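Local coordinates for carbon dioxide concentrating mechanism protein (Thermosynechococcus elongatus, PDB 4N8F) that probably forms the pentameric vertices of the carboxysome, the polyhedral shell compartment in which RuBisCO is sequestered for carbon dioxide fixation, at residues V26-Y29 against E35-P38; D83-S86 against L91-S94. One frame throughout, in Å; residues are numbered along the deposited sequence.

Contact 1: residues V26-Y29 against E35-P38; sequences VLQY and EFLP
Gln28 and Tyr29 each make one hydrogen bond to Leu37, and these bonds join the end of strand 24-30 to the short strand 36-37. In the backbone bond, Leu37 N donates to Tyr29 O at 3.0 Å, nearly in line with the C=O bond. The second bond is made by a side chain: Gln28 NE2 lies 2.8 Å from Leu37 O, with an angle of 164° at the hydrogen. The donor stands above the plane of the Leu37 carbonyl, whereas the acceptor lies almost in the plane of the glutamine amide. CG of Gln28 is anti to the backbone N (chi1 179°) and the chain runs on extended, which carries the amide across to Leu37. Its other end, OE1, accepts a hydrogen bond from Arg5, so both ends of the buried amide are engaged.

Van der Waals contacts add to these bonds. The side chains of Gln28 and Phe36 cross at about a right angle, their amide and ring planes 63° apart, with Gln28 OE1 3.6 Å from Phe36 CD2. The apolar pair is Leu37 CD1 resting 4.0 Å from Tyr29 CB, while the tyrosine hydroxyl is bonded to Glu41. With an alanine at Gln28, Leu37 O is likely to lose its side-chain donor and Arg5 its amide acceptor.

The arrangement is that of a strand-to-strand connection in the OB-like barrel of the CcmL/EutN family, with a side-chain amide bonded to the carbonyl of the returning chain.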
loop_
_atom_site.group_PDB
_atom_site.type_symbol
_atom_site.label_atom_id
_atom_site.label_comp_id
_atom_site.label_asym_id
_atom_site.label_seq_id
_atom_site.Cartn_x
_atom_site.Cartn_y
_atom_site.Cartn_z
ATOM N N VAL C 26 7.690 -13.182 -13.186
ATOM C CA VAL C 26 6.523 -12.400 -13.523
ATOM C C VAL C 26 5.227 -13.155 -13.176
ATOM O O VAL C 26 5.067 -14.314 -13.532
ATOM C CB VAL C 26 6.523 -12.041 -14.999
ATOM C CG1 VAL C 26 5.395 -11.077 -15.306
ATOM C CG2 VAL C 26 7.875 -11.478 -15.420
ATOM N N LEU C 27 4.314 -12.500 -12.476
ATOM C CA LEU C 27 3.025 -13.049 -12.030
ATOM C C LEU C 27 1.866 -12.268 -12.703
ATOM O O LEU C 27 1.904 -11.043 -12.793
ATOM C CB LEU C 27 2.910 -12.903 -10.528
ATOM C CG LEU C 27 4.073 -13.468 -9.686
ATOM C CD1 LEU C 27 3.813 -13.451 -8.194
ATOM C CD2 LEU C 27 4.334 -14.920 -10.058
ATOM N N GLN C 28 0.881 -12.985 -13.218
ATOM C CA GLN C 28 -0.323 -12.367 -13.670
ATOM C C GLN C 28 -1.362 -12.644 -12.581
ATOM O O GLN C 28 -1.583 -13.774 -12.219
ATOM C CB GLN C 28 -0.794 -12.973 -14.968
ATOM C CG GLN C 28 -2.106 -12.337 -15.467
ATOM C CD GLN C 28 -2.459 -12.763 -16.873
ATOM O OE1 GLN C 28 -2.029 -13.818 -17.336
ATOM N NE2 GLN C 28 -3.254 -11.949 -17.558
ATOM N N TYR C 29 -2.005 -11.594 -12.102
ATOM C CA TYR C 29 -3.058 -11.744 -11.122
ATOM C C TYR C 29 -4.269 -12.491 -11.686
ATOM O O TYR C 29 -4.602 -12.312 -12.843
ATOM C CB TYR C 29 -3.466 -10.362 -10.522
ATOM C CG TYR C 29 -2.397 -9.759 -9.619
ATOM C CD1 TYR C 29 -1.647 -8.681 -10.031
ATOM C CD2 TYR C 29 -2.132 -10.307 -8.349
ATOM C CE1 TYR C 29 -0.695 -8.129 -9.222
ATOM C CE2 TYR C 29 -1.201 -9.756 -7.533
ATOM C CZ TYR C 29 -0.446 -8.694 -7.969
ATOM O OH TYR C 29 0.540 -8.164 -7.161
ATOM N N GLU C 35 -10.275 -15.530 -13.716
ATOM C CA GLU C 35 -10.009 -14.573 -14.762
ATOM C C GLU C 35 -8.532 -14.148 -14.843
ATOM O O GLU C 35 -7.908 -13.801 -13.848
ATOM C CB GLU C 35 -10.888 -13.356 -14.535
ATOM C CG GLU C 35 -10.717 -12.287 -15.585
ATOM C CD GLU C 35 -11.612 -11.088 -15.356
ATOM O OE1 GLU C 35 -12.573 -11.155 -14.553
ATOM O OE2 GLU C 35 -11.379 -10.102 -16.079
ATOM N N PHE C 36 -7.971 -14.192 -16.050
ATOM C CA PHE C 36 -6.628 -13.672 -16.280
ATOM C C PHE C 36 -6.701 -12.166 -16.326
ATOM O O PHE C 36 -7.216 -11.610 -17.253
ATOM C CB PHE C 36 -6.022 -14.237 -17.578
ATOM C CG PHE C 36 -5.535 -15.673 -17.471
ATOM C CD1 PHE C 36 -6.103 -16.557 -16.571
ATOM C CD2 PHE C 36 -4.539 -16.153 -18.358
ATOM C CE1 PHE C 36 -5.660 -17.881 -16.505
ATOM C CE2 PHE C 36 -4.114 -17.468 -18.314
ATOM C CZ PHE C 36 -4.671 -18.337 -17.372
ATOM N N LEU C 37 -6.213 -11.489 -15.297
ATOM C CA LEU C 37 -6.372 -10.051 -15.179
ATOM C C LEU C 37 -5.261 -9.324 -15.868
ATOM O O LEU C 37 -4.126 -9.797 -15.924
ATOM C CB LEU C 37 -6.387 -9.601 -13.712
ATOM C CG LEU C 37 -7.579 -10.033 -12.853
ATOM C CD1 LEU C 37 -7.337 -9.634 -11.423
ATOM C CD2 LEU C 37 -8.837 -9.375 -13.383
ATOM N N PRO C 38 -5.581 -8.121 -16.361
ATOM C CA PRO C 38 -4.662 -7.208 -17.003
ATOM C C PRO C 38 -3.841 -6.492 -15.935
ATOM O O PRO C 38 -3.865 -5.263 -15.844
ATOM C CB PRO C 38 -5.617 -6.245 -17.694
ATOM C CG PRO C 38 -6.779 -6.167 -16.765
ATOM C CD PRO C 38 -6.960 -7.565 -16.307
#

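Contact 2: residues D83-S86 against L91-S94; sequences DTVS and LLYS
A beta hairpin with a classic bulge brings 83-86 against 91-94, and Val85 is the residue opposite the bulge. Val85 O receives two backbone donors: Leu92 N at 2.8 Å and, more weakly, Tyr93 N at 3.3 Å. Val85 N returns a bond of 3.1 Å to Tyr93 O, completing a hydrogen-bonded antiparallel pair. Thr84 with Ser94 and Ser86 with Leu91 form the non-hydrogen-bonded pairs, and the register slips by one residue between Val85 and Ser86. Near the hairpin's open end, Ser94 CA makes a CA-H...O contact of 3.1 Å with Asp83 O.

The side chains pack on both faces. Val85 and Leu92 lie side by side and point the same way, Val85 CG1 3.8 Å from Leu92 CD2; with CG1 anti to the backbone nitrogen (chi1 -179°), this methyl, rather than CG2, is the one set against Leu92. On the face carrying Thr84 and Ser86, Leu91 CD2 reaches Thr84 CB at 3.7 Å. The hydroxyls of Thr84 and Ser86 bond to Thr11 and Thr9 of a neighbouring subunit, whose strand pairs with 84-86. The result is a bulged hairpin whose first strand extends a beta sheet across the pentamer interface.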
loop_
_atom_site.group_PDB
_atom_site.type_symbol
_atom_site.label_atom_id
_atom_site.label_comp_id
_atom_site.label_asym_id
_atom_site.label_seq_id
_atom_site.Cartn_x
_atom_site.Cartn_y
_atom_site.Cartn_z
ATOM N N ASP C 83 -2.121 -25.491 -3.866
ATOM C CA ASP C 83 -2.624 -26.856 -4.105
ATOM C C ASP C 83 -4.103 -26.836 -4.476
ATOM O O ASP C 83 -4.510 -27.537 -5.373
ATOM C CB ASP C 83 -2.509 -27.756 -2.861
ATOM C CG ASP C 83 -1.102 -28.194 -2.590
ATOM O OD1 ASP C 83 -0.202 -27.909 -3.384
ATOM O OD2 ASP C 83 -0.885 -28.830 -1.563
ATOM N N THR C 84 -4.921 -26.139 -3.698
ATOM C CA THR C 84 -6.328 -26.093 -3.946
ATOM C C THR C 84 -6.848 -24.697 -3.682
ATOM O O THR C 84 -6.307 -23.955 -2.886
ATOM C CB THR C 84 -7.138 -27.033 -3.009
ATOM O OG1 THR C 84 -6.992 -26.630 -1.647
ATOM C CG2 THR C 84 -6.740 -28.486 -3.175
ATOM N N VAL C 85 -7.940 -24.391 -4.355
ATOM C CA VAL C 85 -8.770 -23.267 -4.064
ATOM C C VAL C 85 -10.187 -23.786 -4.047
ATOM O O VAL C 85 -10.632 -24.499 -4.979
ATOM C CB VAL C 85 -8.680 -22.191 -5.155
ATOM C CG1 VAL C 85 -9.560 -21.001 -4.791
ATOM C CG2 VAL C 85 -7.249 -21.754 -5.348
ATOM N N SER C 86 -10.912 -23.444 -2.998
ATOM C CA SER C 86 -12.293 -23.814 -2.965
ATOM C C SER C 86 -13.153 -22.593 -2.758
ATOM O O SER C 86 -12.671 -21.551 -2.310
ATOM C CB SER C 86 -12.496 -24.839 -1.896
ATOM O OG SER C 86 -12.272 -24.186 -0.701
ATOM N N LEU C 91 -14.270 -27.455 -4.663
ATOM C CA LEU C 91 -12.999 -27.196 -5.294
ATOM C C LEU C 91 -13.227 -26.449 -6.611
ATOM O O LEU C 91 -14.071 -26.833 -7.422
ATOM C CB LEU C 91 -12.231 -28.479 -5.561
ATOM C CG LEU C 91 -11.598 -29.093 -4.325
ATOM C CD1 LEU C 91 -10.913 -30.407 -4.640
ATOM C CD2 LEU C 91 -10.567 -28.168 -3.728
ATOM N N LEU C 92 -12.517 -25.356 -6.790
ATOM C CA LEU C 92 -12.529 -24.615 -8.052
ATOM C C LEU C 92 -11.279 -24.941 -8.887
ATOM O O LEU C 92 -11.307 -24.874 -10.109
ATOM C CB LEU C 92 -12.522 -23.115 -7.745
ATOM C CG LEU C 92 -11.987 -22.144 -8.810
ATOM C CD1 LEU C 92 -13.095 -21.576 -9.699
ATOM C CD2 LEU C 92 -11.159 -21.014 -8.224
ATOM N N TYR C 93 -10.182 -25.220 -8.201
ATOM C CA TYR C 93 -8.888 -25.467 -8.791
ATOM C C TYR C 93 -8.154 -26.421 -7.916
ATOM O O TYR C 93 -8.310 -26.391 -6.703
ATOM C CB TYR C 93 -8.057 -24.186 -8.878
ATOM C CG TYR C 93 -6.606 -24.424 -9.246
ATOM C CD1 TYR C 93 -5.641 -24.522 -8.282
ATOM C CD2 TYR C 93 -6.226 -24.588 -10.566
ATOM C CE1 TYR C 93 -4.328 -24.766 -8.593
ATOM C CE2 TYR C 93 -4.900 -24.836 -10.904
ATOM C CZ TYR C 93 -3.949 -24.928 -9.914
ATOM O OH TYR C 93 -2.610 -25.151 -10.272
ATOM N N SER C 94 -7.313 -27.252 -8.537
ATOM C CA SER C 94 -6.313 -28.056 -7.808
ATOM C C SER C 94 -5.098 -28.346 -8.668
ATOM O O SER C 94 -5.166 -28.365 -9.903
ATOM C CB SER C 94 -6.845 -29.370 -7.302
ATOM O OG SER C 94 -7.034 -30.252 -8.371
#

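How the contacts relate
From the N terminus, the chain first runs along strand 2-11 and returns as strand 24-30. Contact 1 then closes a short loop of five residues before the chain turns at Pro38 into strand 39-45. Strands 54-59 and 76-81 follow, and only after the latter does contact 2 close the still tighter turn of the hairpin formed by strands 84-87 and 90-94. The two contacts are therefore in series, neither enclosing nor crossing the other. Their centres are about 17 Å apart, and they do not touch. Contact 1 ties strand 24-30 of the main sheet to the short strand 36-37 outside it, whereas contact 2 shapes a separate two-stranded sheet that engages another subunit.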